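Local coordinates for protein exonuclease (Laribacter hongkongensis, PDB 3SYY) that digests double-stranded DNA with strict 5'-to-3' polarity as a magnesium-binding alkaline exonuclease, at residues A[60-63]-A[64-68]; A[158-161]-A[162-165]; A[5-8]-A[9-13]; A[132-135]-A[136-139]; A[19-22]-A[23-27]. All blocks are in the same frame, centred on the assembly; numbering follows the deposited sequence.

Contact 1. Residues A[60-63]-A[64-68]; sequences AMQR and GTELE
Arg63 and Leu67 sit one helical turn apart and send their side chains out alongside each other, both pointing the same way. The arginine starts with CG anti to the backbone N (chi1 -178°) and then bends at chi2, which swings the guanidinium back obliquely against the leucine. One methyl does the touching: Leu67 CD2 lies 3.3 Å from Arg63 NH1, and both CZ and NH2 of Arg63 stand 3.8 Å from that same carbon. The charged end looks elsewhere for its partner, with NH1 in a salt bridge to Asp157 and a weaker, longer pairing to Asp156. The guanidinium of Arg158 is also close by, a like charge that the two aspartates would be expected to offset.

Gly64, with no side chain of its own, packs its backbone tightly into the preceding turn, and its N donates to Ala60 O at 2.9 Å. On the exposed flank the packing is looser. Gln62 and Glu66 run in the same direction, their amide and carboxylate planes 69° apart, and Gln62 CG comes only to 4.1 Å of Glu66 OE1. What ties this pair together is the backbone, where Glu66 N reaches Gln62 O at 3.1 Å. The turn closes with Leu67 N on Arg63 O at 3.0 Å.

Leu67, the buried member, also packs on Cys115 and Asp157, and its side chain is about 7 Å from that of the magnesium-binding Ile113. The arrangement shows the i-to-i+4 hydrogen bonding and side-chain pairing of an alpha-helix, here an early stretch of helix 59-79 flanking the metal site.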
loop_
_atom_site.group_PDB
_atom_site.type_symbol
_atom_site.label_atom_id
_atom_site.label_comp_id
_atom_site.label_asym_id
_atom_site.label_seq_id
_atom_site.Cartn_x
_atom_site.Cartn_y
_atom_site.Cartn_z
ATOM N N ALA A 60 -11.381 2.100 -8.302
ATOM C CA ALA A 60 -11.818 3.493 -8.487
ATOM C C ALA A 60 -11.338 4.134 -9.808
ATOM O O ALA A 60 -12.100 4.842 -10.478
ATOM C CB ALA A 60 -11.407 4.341 -7.278
ATOM N N MET A 61 -10.079 3.877 -10.182
ATOM C CA MET A 61 -9.525 4.320 -11.463
ATOM C C MET A 61 -10.235 3.666 -12.626
ATOM O O MET A 61 -10.603 4.336 -13.587
ATOM C CB MET A 61 -8.022 4.038 -11.560
ATOM C CG MET A 61 -7.156 5.281 -11.559
ATOM S SD MET A 61 -5.552 5.042 -10.726
ATOM C CE MET A 61 -5.926 5.573 -9.034
ATOM N N GLN A 62 -10.423 2.358 -12.551
ATOM C CA GLN A 62 -11.088 1.642 -13.623
ATOM C C GLN A 62 -12.565 2.080 -13.748
ATOM O O GLN A 62 -13.065 2.303 -14.859
ATOM C CB GLN A 62 -10.984 0.141 -13.383
ATOM C CG GLN A 62 -11.709 -0.735 -14.418
ATOM C CD GLN A 62 -11.246 -2.191 -14.403
ATOM O OE1 GLN A 62 -10.114 -2.505 -13.999
ATOM N NE2 GLN A 62 -12.120 -3.092 -14.859
ATOM N N ARG A 63 -13.246 2.178 -12.604
ATOM C CA ARG A 63 -14.658 2.558 -12.567
ATOM C C ARG A 63 -14.771 3.957 -13.196
ATOM O O ARG A 63 -15.616 4.191 -14.066
ATOM C CB ARG A 63 -15.181 2.562 -11.128
ATOM C CG ARG A 63 -16.674 2.904 -11.039
ATOM C CD ARG A 63 -16.959 3.664 -9.766
ATOM N NE ARG A 63 -18.129 4.514 -9.951
ATOM C CZ ARG A 63 -18.086 5.800 -10.307
ATOM N NH1 ARG A 63 -19.237 6.442 -10.442
ATOM N NH2 ARG A 63 -16.915 6.435 -10.504
ATOM N N GLY A 64 -13.859 4.835 -12.794
ATOM C CA GLY A 64 -13.713 6.177 -13.326
ATOM C C GLY A 64 -13.581 6.282 -14.833
ATOM O O GLY A 64 -14.333 7.038 -15.469
ATOM N N THR A 65 -12.632 5.536 -15.403
ATOM C CA THR A 65 -12.375 5.517 -16.846
ATOM C C THR A 65 -13.608 5.068 -17.591
ATOM O O THR A 65 -13.944 5.643 -18.636
ATOM C CB THR A 65 -11.147 4.595 -17.219
ATOM O OG1 THR A 65 -9.987 5.099 -16.545
ATOM C CG2 THR A 65 -10.859 4.619 -18.695
ATOM N N GLU A 66 -14.300 4.073 -17.035
ATOM C CA GLU A 66 -15.495 3.554 -17.666
ATOM C C GLU A 66 -16.669 4.525 -17.631
ATOM O O GLU A 66 -17.541 4.459 -18.481
ATOM C CB GLU A 66 -15.923 2.237 -17.037
ATOM C CG GLU A 66 -15.201 1.052 -17.682
ATOM C CD GLU A 66 -15.616 -0.258 -17.098
ATOM O OE1 GLU A 66 -15.574 -0.373 -15.852
ATOM O OE2 GLU A 66 -15.958 -1.183 -17.877
ATOM N N LEU A 67 -16.702 5.378 -16.629
ATOM C CA LEU A 67 -17.762 6.411 -16.515
ATOM C C LEU A 67 -17.517 7.650 -17.392
ATOM O O LEU A 67 -18.425 8.493 -17.579
ATOM C CB LEU A 67 -17.910 6.869 -15.084
ATOM C CG LEU A 67 -19.222 7.562 -14.633
ATOM C CD1 LEU A 67 -20.420 6.592 -14.700
ATOM C CD2 LEU A 67 -18.999 8.104 -13.228
ATOM N N GLU A 68 -16.306 7.831 -17.883
ATOM C CA GLU A 68 -16.032 9.130 -18.520
ATOM C C GLU A 68 -16.947 9.409 -19.780
ATOM O O GLU A 68 -17.357 10.547 -19.997
ATOM C CB GLU A 68 -14.521 9.288 -18.769
ATOM C CG GLU A 68 -14.041 10.310 -19.802
ATOM C CD GLU A 68 -12.564 10.014 -20.177
ATOM O OE1 GLU A 68 -11.739 9.778 -19.221
ATOM O OE2 GLU A 68 -12.277 9.962 -21.415
#

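Contact 2. Residues A[158-161]-A[162-165]; sequences RLPD and DMQY
Met163 N reaches back over three residues to Pro160 O, a 2.9 Å hydrogen bond with a fairly straight N-H (160°). Around this bond the side chains close in. Leu159 CB faces Met163 CB at 4.1 Å, and Pro160 CD lies 4.2 Å from Met163 SD. With CG anti to the carbonyl carbon and the rest of the chain extended, Gln164 runs back under the turn, where its CG is 3.3 Å from each of two backbone oxygens, Pro160 O and Leu159 O. The Asp161 side chain crosses that of Gln164 at about a right angle.

The next layer steadies the backbone. Gln164 N makes a long, weak hydrogen bond of 3.4 Å to Asp161 O. A water takes up the same carbonyl, donating to Asp161 O at 2.7 Å and accepting from Tyr165 N at 3.0 Å, so it links the turn to the first residue of the following strand.

Farther out, Leu159 leans on Thr118 and His121 of helix 118-127, while Arg158 is held by Asp156 and by Glu53 of the second subunit. Asp162 and Met163 pack on Ala202 and Leu198 of that same subunit, so the loop is part of the interface of the assembly. Asp161 and Asp162 have the backbone angles of a type I beta-turn, here in the loop that joins the antiparallel strands 149-155 and 165-171 as a beta-hairpin.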
loop_
_atom_site.group_PDB
_atom_site.type_symbol
_atom_site.label_atom_id
_atom_site.label_comp_id
_atom_site.label_asym_id
_atom_site.label_seq_id
_atom_site.Cartn_x
_atom_site.Cartn_y
_atom_site.Cartn_z
ATOM N N ARG A 158 -23.314 8.203 -8.672
ATOM C CA ARG A 158 -23.851 7.537 -7.457
ATOM C C ARG A 158 -24.685 8.472 -6.609
ATOM O O ARG A 158 -25.423 8.014 -5.734
ATOM C CB ARG A 158 -22.712 6.955 -6.614
ATOM C CG ARG A 158 -22.006 5.843 -7.372
ATOM C CD ARG A 158 -20.644 5.473 -6.738
ATOM N NE ARG A 158 -19.665 6.502 -7.050
ATOM C CZ ARG A 158 -18.346 6.330 -6.969
ATOM N NH1 ARG A 158 -17.859 5.130 -6.612
ATOM N NH2 ARG A 158 -17.528 7.337 -7.283
ATOM N N LEU A 159 -24.545 9.782 -6.852
ATOM C CA LEU A 159 -25.127 10.815 -6.017
ATOM C C LEU A 159 -26.552 11.149 -6.488
ATOM O O LEU A 159 -26.917 10.765 -7.571
ATOM C CB LEU A 159 -24.244 12.057 -6.082
ATOM C CG LEU A 159 -22.967 11.909 -5.233
ATOM C CD1 LEU A 159 -22.037 13.005 -5.506
ATOM C CD2 LEU A 159 -23.314 11.936 -3.732
ATOM N N PRO A 160 -27.341 11.887 -5.675
ATOM C CA PRO A 160 -28.647 12.395 -6.169
ATOM C C PRO A 160 -28.425 13.236 -7.435
ATOM O O PRO A 160 -27.347 13.816 -7.599
ATOM C CB PRO A 160 -29.076 13.342 -5.045
ATOM C CG PRO A 160 -28.478 12.708 -3.809
ATOM C CD PRO A 160 -27.072 12.359 -4.314
ATOM N N ASP A 161 -29.457 13.335 -8.282
ATOM C CA ASP A 161 -29.341 14.024 -9.560
ATOM C C ASP A 161 -28.733 15.416 -9.453
ATOM O O ASP A 161 -27.861 15.756 -10.259
ATOM C CB ASP A 161 -30.674 14.086 -10.343
ATOM C CG ASP A 161 -30.496 14.805 -11.701
ATOM O OD1 ASP A 161 -29.847 14.234 -12.629
ATOM O OD2 ASP A 161 -30.944 15.968 -11.812
ATOM N N ASP A 162 -29.146 16.199 -8.449
ATOM C CA ASP A 162 -28.707 17.581 -8.409
ATOM C C ASP A 162 -27.273 17.713 -7.849
ATOM O O ASP A 162 -26.834 18.812 -7.622
ATOM C CB ASP A 162 -29.695 18.472 -7.606
ATOM C CG ASP A 162 -29.871 18.004 -6.152
ATOM O OD1 ASP A 162 -30.741 18.588 -5.432
ATOM O OD2 ASP A 162 -29.150 17.047 -5.704
ATOM N N MET A 163 -26.591 16.589 -7.591
ATOM C CA MET A 163 -25.166 16.620 -7.162
ATOM C C MET A 163 -24.223 15.841 -8.080
ATOM O O MET A 163 -23.035 15.796 -7.815
ATOM C CB MET A 163 -25.019 16.019 -5.754
ATOM C CG MET A 163 -25.666 16.812 -4.680
ATOM S SD MET A 163 -25.353 16.019 -3.052
ATOM C CE MET A 163 -26.422 16.998 -1.995
ATOM N N GLN A 164 -24.738 15.238 -9.147
ATOM C CA GLN A 164 -23.949 14.342 -9.977
ATOM C C GLN A 164 -22.950 15.105 -10.857
ATOM O O GLN A 164 -21.862 14.569 -11.170
ATOM C CB GLN A 164 -24.842 13.504 -10.850
ATOM C CG GLN A 164 -25.678 12.477 -10.063
ATOM C CD GLN A 164 -26.681 11.723 -10.919
ATOM O OE1 GLN A 164 -27.294 10.733 -10.458
ATOM N NE2 GLN A 164 -26.898 12.185 -12.130
ATOM N N TYR A 165 -23.323 16.335 -11.253
ATOM C CA TYR A 165 -22.615 17.045 -12.328
ATOM C C TYR A 165 -22.071 18.374 -11.900
ATOM O O TYR A 165 -22.802 19.178 -11.305
ATOM C CB TYR A 165 -23.541 17.205 -13.535
ATOM C CG TYR A 165 -22.948 18.045 -14.634
ATOM C CD1 TYR A 165 -22.085 17.489 -15.578
ATOM C CD2 TYR A 165 -23.289 19.394 -14.744
ATOM C CE1 TYR A 165 -21.557 18.278 -16.625
ATOM C CE2 TYR A 165 -22.801 20.181 -15.761
ATOM C CZ TYR A 165 -21.952 19.634 -16.706
ATOM O OH TYR A 165 -21.494 20.488 -17.681
HETATM O O HOH W 1 -25.974 17.670 -10.826
#

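Contact 3. Residues A[5-8]-A[9-13]; sequences TEEW and FAARL
Trp8 has CG anti to the backbone N (chi1 -172°), which places the indole where the side chain of Arg12, one turn later and extended from CG to NE, can cross its face. The result is a flat stack. The guanidinium and indole planes are only 8° apart, with Arg12 CZ 3.5 Å from the centroid of the Trp8 five-membered ring, a cation-pi contact over the face. On that face too, Arg12 CD makes a CH-pi contact 3.6 Å from the centroid of the Trp8 six-membered ring. The guanidinium is fixed in its own plane as well, since Arg12 NH2 donates to Trp8 O at 2.7 Å. That carbonyl also receives a weak bond from Arg12 N.

All this happens on the short helix 7-12 of the YqaJ-like domain, and it positions a second-shell residue: Arg12 NH1 hydrogen-bonds Ser100 OG, and Ser100 binds magnesium.

The edge of the Trp8 six-membered ring points at the face of Phe9, centroids 4.9 Å apart and planes at 88°. At the helix start, Thr5 O lies 3.3 Å from Phe9 CD2. Behind the aromatics, Ala10 N and Ala11 N close the turn on Glu6 O and Glu7 O, and Glu7 OE1 comes within 3.5 Å of Ala10 CB.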
loop_
_atom_site.group_PDB
_atom_site.type_symbol
_atom_site.label_atom_id
_atom_site.label_comp_id
_atom_site.label_asym_id
_atom_site.label_seq_id
_atom_site.Cartn_x
_atom_site.Cartn_y
_atom_site.Cartn_z
ATOM N N THR A 5 -5.416 1.326 -26.165
ATOM C CA THR A 5 -4.826 0.961 -27.488
ATOM C C THR A 5 -3.397 0.510 -27.248
ATOM O O THR A 5 -2.993 0.275 -26.110
ATOM C CB THR A 5 -4.802 2.163 -28.488
ATOM O OG1 THR A 5 -5.824 3.116 -28.151
ATOM C CG2 THR A 5 -4.962 1.699 -29.957
ATOM N N GLU A 6 -2.650 0.382 -28.338
ATOM C CA GLU A 6 -1.217 0.157 -28.311
ATOM C C GLU A 6 -0.625 1.400 -28.945
ATOM O O GLU A 6 0.539 1.743 -28.725
ATOM C CB GLU A 6 -0.871 -1.059 -29.164
ATOM C CG GLU A 6 0.132 -2.036 -28.554
ATOM C CD GLU A 6 0.162 -3.358 -29.314
ATOM O OE1 GLU A 6 0.371 -3.337 -30.550
ATOM O OE2 GLU A 6 -0.028 -4.421 -28.678
ATOM N N GLU A 7 -1.442 2.071 -29.750
ATOM C CA GLU A 7 -1.034 3.314 -30.379
ATOM C C GLU A 7 -1.120 4.416 -29.331
ATOM O O GLU A 7 -0.351 5.373 -29.366
ATOM C CB GLU A 7 -1.913 3.645 -31.591
ATOM C CG GLU A 7 -1.128 4.202 -32.801
ATOM C CD GLU A 7 -0.341 5.498 -32.506
ATOM O OE1 GLU A 7 0.649 5.461 -31.720
ATOM O OE2 GLU A 7 -0.701 6.557 -33.087
ATOM N N TRP A 8 -2.060 4.254 -28.397
ATOM C CA TRP A 8 -2.195 5.134 -27.237
ATOM C C TRP A 8 -0.852 5.268 -26.483
ATOM O O TRP A 8 -0.318 6.368 -26.324
ATOM C CB TRP A 8 -3.301 4.607 -26.312
ATOM C CG TRP A 8 -3.629 5.537 -25.204
ATOM C CD1 TRP A 8 -4.553 6.543 -25.223
ATOM C CD2 TRP A 8 -3.035 5.562 -23.899
ATOM N NE1 TRP A 8 -4.560 7.203 -24.018
ATOM C CE2 TRP A 8 -3.644 6.619 -23.184
ATOM C CE3 TRP A 8 -2.043 4.796 -23.265
ATOM C CZ2 TRP A 8 -3.304 6.930 -21.868
ATOM C CZ3 TRP A 8 -1.702 5.109 -21.950
ATOM C CH2 TRP A 8 -2.331 6.169 -21.267
ATOM N N PHE A 9 -0.316 4.128 -26.057
ATOM C CA PHE A 9 0.970 4.064 -25.371
ATOM C C PHE A 9 2.089 4.602 -26.252
ATOM O O PHE A 9 2.900 5.407 -25.808
ATOM C CB PHE A 9 1.296 2.618 -24.984
ATOM C CG PHE A 9 0.413 2.047 -23.900
ATOM C CD1 PHE A 9 0.443 2.567 -22.605
ATOM C CD2 PHE A 9 -0.418 0.953 -24.167
ATOM C CE1 PHE A 9 -0.362 2.035 -21.602
ATOM C CE2 PHE A 9 -1.240 0.408 -23.161
ATOM C CZ PHE A 9 -1.204 0.948 -21.872
ATOM N N ALA A 10 2.123 4.173 -27.508
ATOM C CA ALA A 10 3.202 4.563 -28.395
ATOM C C ALA A 10 3.314 6.071 -28.554
ATOM O O ALA A 10 4.405 6.616 -28.639
ATOM C CB ALA A 10 3.071 3.890 -29.760
ATOM N N ALA A 11 2.178 6.748 -28.604
ATOM C CA ALA A 11 2.182 8.195 -28.793
ATOM C C ALA A 11 2.696 8.925 -27.546
ATOM O O ALA A 11 3.154 10.059 -27.636
ATOM C CB ALA A 11 0.767 8.675 -29.152
ATOM N N ARG A 12 2.625 8.259 -26.392
ATOM C CA ARG A 12 2.970 8.854 -25.102
ATOM C C ARG A 12 4.381 8.478 -24.598
ATOM O O ARG A 12 4.926 9.155 -23.716
ATOM C CB ARG A 12 1.904 8.449 -24.075
ATOM C CG ARG A 12 0.574 9.071 -24.428
ATOM C CD ARG A 12 -0.628 8.636 -23.565
ATOM N NE ARG A 12 -1.820 9.426 -23.963
ATOM C CZ ARG A 12 -2.444 9.319 -25.149
ATOM N NH1 ARG A 12 -3.505 10.076 -25.418
ATOM N NH2 ARG A 12 -2.022 8.460 -26.075
ATOM N N LEU A 13 4.947 7.411 -25.157
ATOM C CA LEU A 13 6.256 6.873 -24.703
ATOM C C LEU A 13 7.381 7.913 -24.645
ATOM O O LEU A 13 7.637 8.615 -25.612
ATOM C CB LEU A 13 6.695 5.655 -25.549
ATOM C CG LEU A 13 7.962 4.927 -25.030
ATOM C CD1 LEU A 13 7.624 4.074 -23.857
ATOM C CD2 LEU A 13 8.573 4.057 -26.159
#

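Contact 4. Residues A[132-135]-A[136-139]; sequences PEYI and KQMQ
Tyr134 and Met138 meet on the inner flank of helix 132-145, an alpha-helix packed against the sheet of this PDDEXK-clan nuclease. The bend at chi3 (-65°) brings the methionine methyl back over the preceding turn, with Met138 CE 3.3 Å from Tyr134 O and 4.1 Å from Ile135 CD1. Beneath them lie Phe152 and Cys150 of strand 149-155 and Ile170 of strand 165-171. The backbone here is firmly bonded, Met138 N to Tyr134 O at 2.9 Å and Gln139 N to Ile135 O at 2.8 Å. Buried Gln139 is satisfied at both ends of its amide, by Asp173 N and Glu171 O.

Toward the metal site, Gln137 runs alongside the tyrosine, and Gln137 OE1 lies 3.4 Å from Tyr134 CD1. That oxygen accepts from Lys114 NZ, and the lysine in turn makes a cation-pi contact with Tyr134.

The first turn is looser at its exposed proline. The Lys136 amide still bonds Pro132 O, and Lys136 CG packs 3.6 Å from Pro132 O, but the amino end reaches that oxygen through solvent. The lysine bends at chi4 (80°), and a water joins the two, donating to Pro132 O at 2.9 Å and accepting from Lys136 NZ at 3.0 Å.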
loop_
_atom_site.group_PDB
_atom_site.type_symbol
_atom_site.label_atom_id
_atom_site.label_comp_id
_atom_site.label_asym_id
_atom_site.label_seq_id
_atom_site.Cartn_x
_atom_site.Cartn_y
_atom_site.Cartn_z
ATOM N N PRO A 132 -4.982 22.378 -7.796
ATOM C CA PRO A 132 -3.913 23.020 -8.590
ATOM C C PRO A 132 -3.237 22.118 -9.647
ATOM O O PRO A 132 -2.848 22.630 -10.698
ATOM C CB PRO A 132 -2.872 23.457 -7.527
ATOM C CG PRO A 132 -3.709 23.648 -6.264
ATOM C CD PRO A 132 -4.730 22.507 -6.340
ATOM N N GLU A 133 -3.042 20.828 -9.371
ATOM C CA GLU A 133 -2.426 19.936 -10.367
ATOM C C GLU A 133 -3.266 19.865 -11.646
ATOM O O GLU A 133 -2.706 19.673 -12.759
ATOM C CB GLU A 133 -2.253 18.520 -9.817
ATOM C CG GLU A 133 -3.581 17.907 -9.378
ATOM C CD GLU A 133 -3.485 17.171 -8.062
ATOM O OE1 GLU A 133 -3.407 17.870 -7.018
ATOM O OE2 GLU A 133 -3.492 15.908 -8.092
ATOM N N TYR A 134 -4.599 20.012 -11.504
ATOM C CA TYR A 134 -5.452 19.947 -12.680
ATOM C C TYR A 134 -5.503 21.273 -13.410
ATOM O O TYR A 134 -5.697 21.274 -14.624
ATOM C CB TYR A 134 -6.891 19.461 -12.358
ATOM C CG TYR A 134 -6.953 18.078 -11.776
ATOM C CD1 TYR A 134 -6.041 17.089 -12.146
ATOM C CD2 TYR A 134 -7.911 17.772 -10.828
ATOM C CE1 TYR A 134 -6.107 15.795 -11.591
ATOM C CE2 TYR A 134 -8.007 16.516 -10.263
ATOM C CZ TYR A 134 -7.084 15.527 -10.650
ATOM O OH TYR A 134 -7.217 14.301 -10.085
ATOM N N ILE A 135 -5.335 22.386 -12.686
ATOM C CA ILE A 135 -5.109 23.685 -13.356
ATOM C C ILE A 135 -3.840 23.565 -14.275
ATOM O O ILE A 135 -3.840 23.977 -15.434
ATOM C CB ILE A 135 -4.987 24.852 -12.314
ATOM C CG1 ILE A 135 -6.281 25.019 -11.468
ATOM C CG2 ILE A 135 -4.584 26.209 -12.960
ATOM C CD1 ILE A 135 -7.544 25.334 -12.302
ATOM N N LYS A 136 -2.768 22.975 -13.749
ATOM C CA LYS A 136 -1.561 22.796 -14.562
ATOM C C LYS A 136 -1.813 21.908 -15.762
ATOM O O LYS A 136 -1.392 22.233 -16.852
ATOM C CB LYS A 136 -0.399 22.268 -13.733
ATOM C CG LYS A 136 0.084 23.340 -12.707
ATOM C CD LYS A 136 1.179 22.827 -11.832
ATOM C CE LYS A 136 1.724 23.984 -10.981
ATOM N NZ LYS A 136 0.777 24.197 -9.821
ATOM N N GLN A 137 -2.558 20.835 -15.569
ATOM C CA GLN A 137 -2.909 19.932 -16.653
ATOM C C GLN A 137 -3.674 20.688 -17.759
ATOM O O GLN A 137 -3.381 20.583 -18.939
ATOM C CB GLN A 137 -3.785 18.817 -16.104
ATOM C CG GLN A 137 -4.242 17.876 -17.187
ATOM C CD GLN A 137 -5.183 16.811 -16.669
ATOM O OE1 GLN A 137 -5.736 16.918 -15.569
ATOM N NE2 GLN A 137 -5.330 15.749 -17.437
ATOM N N MET A 138 -4.680 21.456 -17.343
ATOM C CA MET A 138 -5.519 22.129 -18.315
ATOM C C MET A 138 -4.808 23.298 -18.997
ATOM O O MET A 138 -5.031 23.524 -20.176
ATOM C CB MET A 138 -6.803 22.595 -17.640
ATOM C CG MET A 138 -7.792 21.381 -17.408
ATOM S SD MET A 138 -9.296 21.937 -16.562
ATOM C CE MET A 138 -8.786 22.481 -14.990
ATOM N N GLN A 139 -3.973 24.018 -18.271
ATOM C CA GLN A 139 -3.199 25.105 -18.931
ATOM C C GLN A 139 -2.273 24.491 -19.958
ATOM O O GLN A 139 -2.094 25.048 -21.044
ATOM C CB GLN A 139 -2.438 25.960 -17.923
ATOM C CG GLN A 139 -3.363 26.816 -17.012
ATOM C CD GLN A 139 -4.176 27.888 -17.827
ATOM O OE1 GLN A 139 -3.893 28.134 -19.018
ATOM N NE2 GLN A 139 -5.197 28.469 -17.189
HETATM O O HOH W 2 -1.901 25.411 -10.561
#

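Contact 5. Residues A[19-22]-A[23-27]; sequences SRVA and DVMTK
Charge pairing comes first, between Arg20 and Asp23. Arg20 NE donates to Asp23 OD2 at 3.0 Å, nearly straight (168°), and Asp23 OD2 accepts with its anti lone pair, the one away from OD1. The carboxylate oxygen lies in the guanidinium plane; the two flat groups are turned 85° against each other, and both arginine nitrogens meet the same oxygen, with Arg20 NH2 adding a weak bond of 3.4 Å to Asp23 OD2. Bends at chi2 and chi3 curl the arginine back to reach it, and they leave NH2 directed to its main partner, Glu42 of helix 34-49.

Backbone bonds define the short helix 21-25 of the YqaJ-like domain, wedged between helices 34-49, 132-145 and 174-205. Arg20 O accepts from Val24 N at 3.2 Å and, weakly, from Asp23 N at 2.9 Å. Met25 N binds Val21 O at 3.0 Å. Thr26 is where the chain leaves helical geometry, its CG2 3.3 Å from Ala22 O. Just past it Lys27 turns back, its NZ donating to Met25 O at 2.6 Å while also bridging Glu183.

Apolar contacts fill the other flank. Val21 and Met25 point the same way side by side, Val21 CG1 3.8 Å from Met25 SD, both resting on Ile180 of helix 174-205. Val24 packs instead on Tyr39 and Phe187.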
loop_
_atom_site.group_PDB
_atom_site.type_symbol
_atom_site.label_atom_id
_atom_site.label_comp_id
_atom_site.label_asym_id
_atom_site.label_seq_id
_atom_site.Cartn_x
_atom_site.Cartn_y
_atom_site.Cartn_z
ATOM N N SER A 19 -0.908 15.539 -17.937
ATOM C CA SER A 19 -1.372 14.950 -16.663
ATOM C C SER A 19 -0.251 14.833 -15.622
ATOM O O SER A 19 -0.517 14.597 -14.446
ATOM C CB SER A 19 -2.001 13.589 -16.917
ATOM O OG SER A 19 -1.074 12.763 -17.590
ATOM N N ARG A 20 1.002 15.038 -16.049
ATOM C CA ARG A 20 2.127 14.885 -15.129
ATOM C C ARG A 20 2.872 16.171 -14.933
ATOM O O ARG A 20 3.905 16.224 -14.234
ATOM C CB ARG A 20 3.099 13.800 -15.644
ATOM C CG ARG A 20 2.448 12.409 -15.843
ATOM C CD ARG A 20 1.930 11.817 -14.505
ATOM N NE ARG A 20 2.988 11.529 -13.520
ATOM C CZ ARG A 20 3.820 10.479 -13.548
ATOM N NH1 ARG A 20 3.749 9.539 -14.488
ATOM N NH2 ARG A 20 4.734 10.349 -12.583
ATOM N N VAL A 21 2.375 17.253 -15.539
ATOM C CA VAL A 21 3.093 18.517 -15.412
ATOM C C VAL A 21 3.237 18.943 -13.966
ATOM O O VAL A 21 4.272 19.512 -13.569
ATOM C CB VAL A 21 2.476 19.632 -16.299
ATOM C CG1 VAL A 21 3.002 20.975 -15.889
ATOM C CG2 VAL A 21 2.847 19.381 -17.721
ATOM N N ALA A 22 2.220 18.677 -13.139
ATOM C CA ALA A 22 2.351 19.045 -11.735
ATOM C C ALA A 22 3.568 18.343 -11.052
ATOM O O ALA A 22 4.227 18.927 -10.195
ATOM C CB ALA A 22 1.057 18.727 -10.960
ATOM N N ASP A 23 3.848 17.106 -11.435
ATOM C CA ASP A 23 5.035 16.405 -10.904
ATOM C C ASP A 23 6.340 17.075 -11.358
ATOM O O ASP A 23 7.312 17.146 -10.581
ATOM C CB ASP A 23 4.990 14.962 -11.320
ATOM C CG ASP A 23 3.915 14.195 -10.563
ATOM O OD1 ASP A 23 3.518 14.678 -9.491
ATOM O OD2 ASP A 23 3.472 13.151 -11.049
ATOM N N VAL A 24 6.356 17.533 -12.604
ATOM C CA VAL A 24 7.486 18.302 -13.109
ATOM C C VAL A 24 7.753 19.538 -12.247
ATOM O O VAL A 24 8.880 19.743 -11.820
ATOM C CB VAL A 24 7.313 18.660 -14.569
ATOM C CG1 VAL A 24 8.444 19.581 -15.081
ATOM C CG2 VAL A 24 7.281 17.390 -15.425
ATOM N N MET A 25 6.712 20.314 -11.928
ATOM C CA MET A 25 6.881 21.658 -11.379
ATOM C C MET A 25 6.865 21.795 -9.862
ATOM O O MET A 25 7.148 22.868 -9.340
ATOM C CB MET A 25 5.795 22.578 -11.940
ATOM C CG MET A 25 5.894 22.744 -13.417
ATOM S SD MET A 25 4.569 23.797 -13.929
ATOM C CE MET A 25 5.059 25.376 -13.209
ATOM N N THR A 26 6.518 20.745 -9.146
ATOM C CA THR A 26 6.226 20.927 -7.724
ATOM C C THR A 26 7.488 21.113 -6.882
ATOM O O THR A 26 8.550 20.556 -7.206
ATOM C CB THR A 26 5.347 19.820 -7.166
ATOM O OG1 THR A 26 5.229 20.006 -5.744
ATOM C CG2 THR A 26 5.954 18.459 -7.457
ATOM N N LYS A 27 7.361 21.919 -5.825
ATOM C CA LYS A 27 8.494 22.283 -4.955
ATOM C C LYS A 27 8.176 22.086 -3.470
ATOM O O LYS A 27 9.087 21.892 -2.655
ATOM C CB LYS A 27 8.923 23.731 -5.216
ATOM C CG LYS A 27 9.908 23.894 -6.373
ATOM C CD LYS A 27 9.491 25.048 -7.266
ATOM C CE LYS A 27 9.767 24.723 -8.736
ATOM N NZ LYS A 27 8.574 24.987 -9.621
#

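How the contacts relate
Four of the contacts surround the magnesium ions at different ranges. The side chain of Gln137 in contact 4 comes within about 4 Å of a magnesium ion, those of Thr65 in contact 1 and Arg12 in contact 3 within about 8 Å, and that of Arg20 in contact 5 within about 11 Å. Contacts 4 and 5 pack directly on each other, Glu133 CB lying 3.5 Å from Ala22 CB, with centres about 9 Å apart. Contacts 1 and 2 also touch, through two guanidinium groups, Arg63 CZ being 3.4 Å from Arg158 CZ. Contact 2 reaches the second subunit and lies farthest from contact 3, about 34 Å between centres.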